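Local coordinates for protein AAA ATPase, central region (Enterococcus faecium, PDB 2R9G) that is the C-terminal part of an MgsA-type AAA+ ATPase, a family that probably couples ATP hydrolysis to work at DNA replication forks and assembles as tetramers, at residues V95-L98 with C99-K103. Numbering follows the deposited sequence.
Sequences VVDL and CLSPK
K103 turns back over the C-terminal end of helix 88-100 and brings its ammonium near L98 O. The chain bends about CB-CG (chi2 -69°) and again about CD-CE (chi4 -61°). This places K103 NZ 2.7 Å from C99 O, coming from above the carbonyl plane, and 2.7 Å from S101 O, in that carbonyl's plane. A weak bond of 3.2 Å joins K103 NZ to L98 O. S28 OG is a further partner of NZ. The positive charge sits where the helix dipole is negative, which probably favours it in this buried setting.

The helix unwinds at S101. Its side chain lies beside its own backbone N (chi1 -73°), and S101 OG reaches back one turn to donate to D97 O at 2.8 Å, from above the carbonyl plane. The bond from S101 N to D97 O, 3.1 Å, is weak. D97 OD1 comes within 3.1 Å of S101 OG, but it is hydrogen-bonded to Y181 of the second subunit, while OD2 forms a salt bridge with R71.

On another side of the helix, V96 and L100 lie side by side, with V96 CG1 4.1 Å from L100 CD1. Both also touch V30 of helix 30-43. The arrangement is a helix C-terminus whose terminal carbonyls are bound by a lysine side chain, set within a helical bundle and at a subunit interface.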
loop_
_atom_site.group_PDB
_atom_site.type_symbol
_atom_site.label_atom_id
_atom_site.label_comp_id
_atom_site.label_asym_id
_atom_site.label_seq_id
_atom_site.Cartn_x
_atom_site.Cartn_y
_atom_site.Cartn_z
ATOM N N VAL C 95 -15.224 -4.181 0.672
ATOM C CA VAL C 95 -16.452 -4.286 -0.114
ATOM C C VAL C 95 -17.171 -2.932 -0.174
ATOM O O VAL C 95 -17.522 -2.462 -1.255
ATOM C CB VAL C 95 -17.370 -5.437 0.405
ATOM C CG1 VAL C 95 -18.805 -5.283 -0.073
ATOM C CG2 VAL C 95 -16.833 -6.787 -0.039
ATOM N N VAL C 96 -17.337 -2.288 0.978
ATOM C CA VAL C 96 -17.974 -0.972 1.038
ATOM C C VAL C 96 -17.193 0.062 0.224
ATOM O O VAL C 96 -17.773 0.766 -0.607
ATOM C CB VAL C 96 -18.184 -0.504 2.494
ATOM C CG1 VAL C 96 -18.821 0.851 2.512
ATOM C CG2 VAL C 96 -19.084 -1.487 3.233
ATOM N N ASP C 97 -15.878 0.107 0.450
ATOM C CA ASP C 97 -14.950 0.965 -0.285
ATOM C C ASP C 97 -15.042 0.737 -1.798
ATOM O O ASP C 97 -15.123 1.702 -2.553
ATOM C CB ASP C 97 -13.509 0.740 0.214
ATOM C CG ASP C 97 -12.487 1.710 -0.405
ATOM O OD1 ASP C 97 -12.867 2.732 -1.020
ATOM O OD2 ASP C 97 -11.275 1.443 -0.262
ATOM N N LEU C 98 -15.034 -0.525 -2.227
ATOM C CA LEU C 98 -15.113 -0.861 -3.651
ATOM C C LEU C 98 -16.453 -0.463 -4.272
ATOM O O LEU C 98 -16.480 0.117 -5.356
ATOM C CB LEU C 98 -14.854 -2.349 -3.883
ATOM C CG LEU C 98 -13.446 -2.928 -3.713
ATOM C CD1 LEU C 98 -13.464 -4.422 -4.081
ATOM C CD2 LEU C 98 -12.384 -2.150 -4.507
ATOM N N CYS C 99 -17.548 -0.768 -3.572
ATOM C CA CYS C 99 -18.911 -0.369 -3.983
ATOM C C CYS C 99 -19.051 1.124 -4.232
ATOM O O CYS C 99 -19.769 1.533 -5.137
ATOM C CB CYS C 99 -19.962 -0.754 -2.923
ATOM S SG CYS C 99 -20.262 -2.517 -2.752
ATOM N N LEU C 100 -18.374 1.941 -3.430
ATOM C CA LEU C 100 -18.634 3.378 -3.459
ATOM C C LEU C 100 -17.576 4.210 -4.192
ATOM O O LEU C 100 -17.771 5.408 -4.422
ATOM C CB LEU C 100 -18.923 3.891 -2.041
ATOM C CG LEU C 100 -20.231 3.370 -1.424
ATOM C CD1 LEU C 100 -20.388 3.767 0.055
ATOM C CD2 LEU C 100 -21.458 3.805 -2.238
ATOM N N SER C 101 -16.480 3.560 -4.578
ATOM C CA SER C 101 -15.408 4.176 -5.360
ATOM C C SER C 101 -15.798 4.290 -6.828
ATOM O O SER C 101 -16.713 3.598 -7.265
ATOM C CB SER C 101 -14.124 3.352 -5.229
ATOM O OG SER C 101 -13.568 3.530 -3.940
ATOM N N PRO C 102 -15.138 5.194 -7.588
ATOM C CA PRO C 102 -15.349 5.244 -9.036
ATOM C C PRO C 102 -15.034 3.926 -9.734
ATOM O O PRO C 102 -14.048 3.259 -9.398
ATOM C CB PRO C 102 -14.371 6.330 -9.490
ATOM C CG PRO C 102 -14.256 7.223 -8.303
ATOM C CD PRO C 102 -14.230 6.270 -7.145
ATOM N N LYS C 103 -15.877 3.561 -10.691
ATOM C CA LYS C 103 -15.740 2.303 -11.406
ATOM C C LYS C 103 -15.067 2.528 -12.751
ATOM O O LYS C 103 -15.398 3.473 -13.473
ATOM C CB LYS C 103 -17.103 1.648 -11.636
ATOM C CG LYS C 103 -17.985 1.497 -10.402
ATOM C CD LYS C 103 -17.424 0.473 -9.437
ATOM C CE LYS C 103 -18.322 0.313 -8.233
ATOM N NZ LYS C 103 -18.470 1.566 -7.457
#